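Local coordinates for putative PAS/PAC sensor protein (Nakamurella multipartita DSM 44233, PDB 6HMJ), which is a light-oxygen-voltage blue-light receptor that carries flavin mononucleotide and mediates RNA binding and translational regulation, at residues 114-117 with 118-121; 52-55 with 56-59; 63-66 with 67-70. All coordinates share one frame; numbering follows the deposited sequence.

Contact 1 of 3, residues 114-117 with 118-121; sequences SDRV and RRAT
R119 N donates to D115 O at 2.9 Å, the shortest of four successive i to i+4 backbone bonds that start helix 114-149. The D115 side chain then turns back to the same neighbourhood and meets two arginines, one through each carboxylate oxygen. With CG anti to the backbone N (chi1 -177°), the carboxylate runs beside the carbonyl end of its residue, where R118 and R119 both arrive one turn further on. OD1 sits over one face of the R118 guanidinium, 3.3 Å from NH1 but well out of its plane, so this salt bridge is a matter of charge, with no N-H aimed at the oxygen. OD2 does the reverse: it lies in the plane of the R119 guanidinium, at its edge, 3.2 Å from NH1, and the carboxylate stands almost perpendicular to that guanidinium (88°). R119 gets there by a sharp bend at chi3. Its other terminal nitrogen, NH2, rests 3.8 Å from R116 CD.

R118 NE has a second acid, E122, further along the helix. R116 turns its guanidinium to the second subunit, where A90 O and H78 O accept from it, and T121 OG1 bonds to R118 O of that subunit. An acid bridged to bases three and four residues later is a classic helical salt-bridge network, here at the start of the long helix that leaves a PAS sheet and whose first turns meet the second subunit.

Contact 2 of 3, residues 52-55 with 56-59; sequences LHPD and DRLE
The chain is extended through L52 and H53 and turns into helical angles at P54, so H53 takes the N-cap position of helix 54-70, the long helix that precedes strand 74-82 in this PAS fold. H53 and D56 make a capping box. From the cap, H53 ND1 accepts D55 N at 3.2 Å along a nearly straight N-H (167°), though the donor is tilted from the ring plane. In return D56 OD2 takes H53 N in a weak bond of 3.3 Å. The D56 carboxylate can fold back like this because CG lies beside its own backbone N (chi1 -47°), which also brings OD2 against H53 CB. The same oxygen has a second donor, L79 N on strand 74-82, tying the cap to the sheet.

P54 is held between flat groups of different residues: its CD sits over one face of the H53 ring, while its N lies under the centre of the R57 guanidinium, 3.9 Å from that plane. R57 runs extended from CG to NE alongside the proline, both pointing the same way, with NH1 3.7 Å from P54 CG. Its NE is bonded to L49 O, so the chain reaches back across the start of the helix. Were R57 cut back to an alanine, L49 O would probably lose this donor and the side of P54 now under the guanidinium would be uncovered.

In the backbone of this first turn D56 N donates to H53 O at 2.7 Å, whereas R57 N makes only weak bonds, to H53 O and P54 O, both at 3.4 Å. A water fills in one step later, donating to P54 O and accepting from L58 N at 3.0 Å.

Contact 3 of 3, residues 63-66 with 67-70; sequences GLQR and CLAT
Q65 and L68 lean across each other at a slant on helix 54-70, the glutamine exposed and the leucine at the border with the sheet, while R66 and T70, one turn apart, run side by side and point the same way. The stretch is the closing part of the helix that packs on the antiparallel sheet of this PAS fold, and its backbone bonds follow the regular i to i+4 pattern, beginning with C67 N to G63 O at 3.0 Å.

Q65 bends at chi2 (-59°), which folds its amide back so that the whole group, rather than one atom, rests against L68 CD1; OE1 is nearest at 3.9 Å. The leucine also brings CG and CD1 down alongside L64 O. L68 CD1 thus touches both the amide and the L64 carbonyl oxygen, and the side chain meets V106 on strand 105-112 as well.

C67 points into the sheet. Its side chain is buried there and touches V74, L94, A96 and V106, from three strands, and L64 adds a further contact with V106. This is the side by which the helix sits on the strands.

In the R66-T70 pair the aliphatic part of the arginine does the touching: CG meets T70 CG2 at 3.8 Å, and R66 also packs on V74. R66 O accepts twice from T70, since T70 N donates at 2.7 Å while the hydroxyl donates from above the carbonyl plane. OG1 occupies the slot between backbone N and carbonyl carbon, turned back over the preceding turn, and it is bonded in addition to R72 N, just past the helix.

How the contacts relate
Contacts 2 and 3 are the opening and closing turns of helix 54-70, with centres about 16 Å apart. Contact 1 comes later in the chain, where helix 114-149 leaves the same PAS sheet; its centre is about 23 Å from that of contact 2 and 30 Å from that of contact 3, and it touches neither. Contacts 1 and 2 both meet strand 74-82, but in different copies: contact 2 packs on H78 of its own chain, and R116 bonds to H78 O of the second subunit. Strand 105-112, against which contact 3 lies through V106, leads into contact 1. All three are away from the flavin mononucleotide pocket, which is formed by residues between 250 and 347.

Contact 1 of 3, residues 114-117 with 118-121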
# COMPACT_ATOMS: atom_id res chain seq x y z
N SER A 114 -10.92 -11.42 40.88
CA SER A 114 -9.82 -12.00 40.12
C SER A 114 -10.15 -12.04 38.63
O SER A 114 -9.32 -11.68 37.79
CB SER A 114 -9.51 -13.40 40.64
OG SER A 114 -8.27 -13.87 40.14
N ASP A 115 -11.37 -12.46 38.29
CA ASP A 115 -11.75 -12.61 36.89
C ASP A 115 -11.95 -11.24 36.24
O ASP A 115 -11.48 -11.00 35.12
CB ASP A 115 -13.02 -13.45 36.79
CG ASP A 115 -13.44 -13.71 35.35
OD1 ASP A 115 -12.69 -13.34 34.43
OD2 ASP A 115 -14.53 -14.29 35.15
N ARG A 116 -12.67 -10.34 36.92
CA ARG A 116 -12.94 -9.03 36.35
C ARG A 116 -11.65 -8.26 36.09
O ARG A 116 -11.50 -7.61 35.06
CB ARG A 116 -13.85 -8.24 37.30
CG ARG A 116 -14.21 -6.84 36.84
CD ARG A 116 -15.28 -6.87 35.77
NE ARG A 116 -15.47 -5.56 35.16
CZ ARG A 116 -16.25 -4.60 35.66
NH1 ARG A 116 -16.92 -4.79 36.79
NH2 ARG A 116 -16.35 -3.44 35.02
N VAL A 117 -10.70 -8.33 37.03
CA VAL A 117 -9.42 -7.66 36.85
C VAL A 117 -8.64 -8.27 35.69
O VAL A 117 -8.03 -7.56 34.90
CB VAL A 117 -8.61 -7.72 38.17
CG1 VAL A 117 -7.12 -7.54 37.91
CG2 VAL A 117 -9.11 -6.65 39.13
N ARG A 118 -8.65 -9.60 35.58
CA ARG A 118 -7.91 -10.26 34.51
C ARG A 118 -8.48 -9.90 33.15
O ARG A 118 -7.73 -9.64 32.20
CB ARG A 118 -7.94 -11.78 34.72
CG ARG A 118 -7.29 -12.59 33.61
CD ARG A 118 -7.91 -13.97 33.54
NE ARG A 118 -9.04 -13.98 32.61
CZ ARG A 118 -10.14 -14.71 32.75
NH1 ARG A 118 -10.30 -15.50 33.80
NH2 ARG A 118 -11.10 -14.63 31.83
N ARG A 119 -9.81 -9.89 33.03
CA ARG A 119 -10.43 -9.60 31.74
C ARG A 119 -10.14 -8.17 31.30
O ARG A 119 -9.88 -7.92 30.12
CB ARG A 119 -11.94 -9.84 31.81
CG ARG A 119 -12.32 -11.31 31.80
CD ARG A 119 -13.77 -11.51 31.36
NE ARG A 119 -14.65 -10.45 31.84
CZ ARG A 119 -15.44 -10.53 32.91
NH1 ARG A 119 -15.48 -11.64 33.64
NH2 ARG A 119 -16.20 -9.50 33.24
N ALA A 120 -10.18 -7.22 32.23
CA ALA A 120 -9.90 -5.83 31.87
C ALA A 120 -8.49 -5.70 31.30
O ALA A 120 -8.28 -5.01 30.30
CB ALA A 120 -10.07 -4.93 33.09
N THR A 121 -7.51 -6.37 31.92
CA THR A 121 -6.16 -6.35 31.39
C THR A 121 -6.11 -6.98 30.00
O THR A 121 -5.50 -6.44 29.08
CB THR A 121 -5.22 -7.09 32.35
OG1 THR A 121 -5.20 -6.42 33.62
CG2 THR A 121 -3.80 -7.13 31.79

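Contact 2 of 3, residues 52-55 with 56-59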
# COMPACT_ATOMS: atom_id res chain seq x y z
N LEU A 52 -8.93 -13.78 54.71
CA LEU A 52 -8.44 -12.46 54.36
C LEU A 52 -6.98 -12.32 54.77
O LEU A 52 -6.47 -13.08 55.61
CB LEU A 52 -9.27 -11.36 55.03
CG LEU A 52 -10.63 -11.01 54.42
CD1 LEU A 52 -11.56 -12.20 54.32
CD2 LEU A 52 -11.27 -9.89 55.23
N HIS A 53 -6.31 -11.34 54.19
CA HIS A 53 -4.92 -11.11 54.56
C HIS A 53 -4.87 -10.42 55.92
O HIS A 53 -5.72 -9.57 56.22
CB HIS A 53 -4.22 -10.25 53.51
CG HIS A 53 -2.74 -10.15 53.70
ND1 HIS A 53 -2.14 -9.14 54.42
CD2 HIS A 53 -1.74 -10.95 53.28
CE1 HIS A 53 -0.84 -9.32 54.43
NE2 HIS A 53 -0.56 -10.41 53.74
N PRO A 54 -3.90 -10.78 56.78
CA PRO A 54 -3.80 -10.14 58.10
C PRO A 54 -4.02 -8.64 58.07
O PRO A 54 -4.63 -8.08 58.99
CB PRO A 54 -2.36 -10.48 58.52
CG PRO A 54 -2.13 -11.83 57.93
CD PRO A 54 -2.92 -11.88 56.64
N ASP A 55 -3.54 -7.97 57.02
CA ASP A 55 -3.63 -6.51 56.95
C ASP A 55 -5.05 -6.02 56.67
O ASP A 55 -5.35 -4.85 56.96
CB ASP A 55 -2.67 -5.98 55.88
CG ASP A 55 -1.24 -6.45 56.10
OD1 ASP A 55 -0.90 -6.79 57.25
OD2 ASP A 55 -0.46 -6.46 55.13
N ASP A 56 -5.92 -6.87 56.12
CA ASP A 56 -7.29 -6.47 55.86
C ASP A 56 -8.23 -6.73 57.03
O ASP A 56 -9.32 -6.16 57.08
CB ASP A 56 -7.85 -7.22 54.64
CG ASP A 56 -6.89 -7.23 53.46
OD1 ASP A 56 -6.31 -6.17 53.14
OD2 ASP A 56 -6.73 -8.31 52.84
N ARG A 57 -7.82 -7.58 57.99
CA ARG A 57 -8.75 -8.05 59.01
C ARG A 57 -9.27 -6.90 59.86
O ARG A 57 -10.46 -6.84 60.18
CB ARG A 57 -8.07 -9.10 59.88
CG ARG A 57 -8.12 -10.50 59.28
CD ARG A 57 -7.00 -11.37 59.82
NE ARG A 57 -6.81 -12.59 59.03
CZ ARG A 57 -5.77 -13.41 59.15
NH1 ARG A 57 -4.82 -13.15 60.03
NH2 ARG A 57 -5.69 -14.49 58.38
N LEU A 58 -8.38 -5.97 60.24
CA LEU A 58 -8.78 -4.86 61.11
C LEU A 58 -9.78 -3.94 60.40
O LEU A 58 -10.78 -3.54 61.00
CB LEU A 58 -7.54 -4.09 61.56
CG LEU A 58 -6.63 -4.84 62.54
CD1 LEU A 58 -5.39 -4.02 62.86
CD2 LEU A 58 -7.38 -5.19 63.82
N GLU A 59 -9.51 -3.59 59.14
CA GLU A 59 -10.43 -2.73 58.41
C GLU A 59 -11.76 -3.44 58.15
O GLU A 59 -12.82 -2.82 58.18
CB GLU A 59 -9.82 -2.30 57.08
CG GLU A 59 -10.65 -1.28 56.32
CD GLU A 59 -10.14 -1.04 54.91
OE1 GLU A 59 -8.97 -1.39 54.64
OE2 GLU A 59 -10.91 -0.52 54.07
O HOH W 1 -5.44 -5.86 59.68

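Contact 3 of 3, residues 63-66 with 67-70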
# COMPACT_ATOMS: atom_id res chain seq x y z
N GLY A 63 -15.43 -2.23 59.44
CA GLY A 63 -16.54 -2.02 58.52
C GLY A 63 -17.78 -2.80 58.93
O GLY A 63 -18.90 -2.32 58.80
N LEU A 64 -17.58 -4.02 59.43
CA LEU A 64 -18.72 -4.81 59.91
C LEU A 64 -19.33 -4.19 61.16
O LEU A 64 -20.55 -4.11 61.28
CB LEU A 64 -18.28 -6.25 60.17
CG LEU A 64 -19.35 -7.20 60.70
CD1 LEU A 64 -20.65 -7.05 59.93
CD2 LEU A 64 -18.85 -8.64 60.62
N GLN A 65 -18.49 -3.76 62.11
CA GLN A 65 -19.00 -3.09 63.30
C GLN A 65 -19.63 -1.75 62.95
O GLN A 65 -20.64 -1.36 63.55
CB GLN A 65 -17.88 -2.91 64.32
CG GLN A 65 -17.52 -4.17 65.09
CD GLN A 65 -18.69 -4.75 65.85
OE1 GLN A 65 -19.59 -4.02 66.28
NE2 GLN A 65 -18.71 -6.07 66.01
N ARG A 66 -19.06 -1.04 61.98
CA ARG A 66 -19.60 0.26 61.59
C ARG A 66 -20.99 0.12 60.99
O ARG A 66 -21.92 0.86 61.35
CB ARG A 66 -18.66 0.96 60.61
CG ARG A 66 -19.22 2.23 60.01
CD ARG A 66 -18.14 3.06 59.32
NE ARG A 66 -17.23 2.23 58.53
CZ ARG A 66 -16.05 1.77 58.96
NH1 ARG A 66 -15.31 1.02 58.15
NH2 ARG A 66 -15.62 2.05 60.18
N CYS A 67 -21.16 -0.82 60.06
CA CYS A 67 -22.46 -1.02 59.43
C CYS A 67 -23.52 -1.41 60.45
O CYS A 67 -24.69 -1.05 60.30
CB CYS A 67 -22.37 -2.08 58.33
SG CYS A 67 -23.88 -2.28 57.35
N LEU A 68 -23.13 -2.14 61.50
CA LEU A 68 -24.07 -2.51 62.54
C LEU A 68 -24.58 -1.26 63.26
O LEU A 68 -25.78 -0.98 63.28
CB LEU A 68 -23.40 -3.46 63.54
CG LEU A 68 -23.24 -4.92 63.11
CD1 LEU A 68 -22.36 -5.66 64.11
CD2 LEU A 68 -24.57 -5.62 62.94
N ALA A 69 -23.66 -0.47 63.82
CA ALA A 69 -24.06 0.69 64.60
C ALA A 69 -24.67 1.77 63.72
O ALA A 69 -25.72 2.34 64.05
CB ALA A 69 -22.86 1.25 65.37
N THR A 70 -24.03 2.07 62.59
CA THR A 70 -24.49 3.16 61.74
C THR A 70 -25.68 2.75 60.87
O THR A 70 -26.57 3.56 60.62
CB THR A 70 -23.35 3.65 60.85
OG1 THR A 70 -23.00 2.62 59.91
CG2 THR A 70 -22.12 4.00 61.68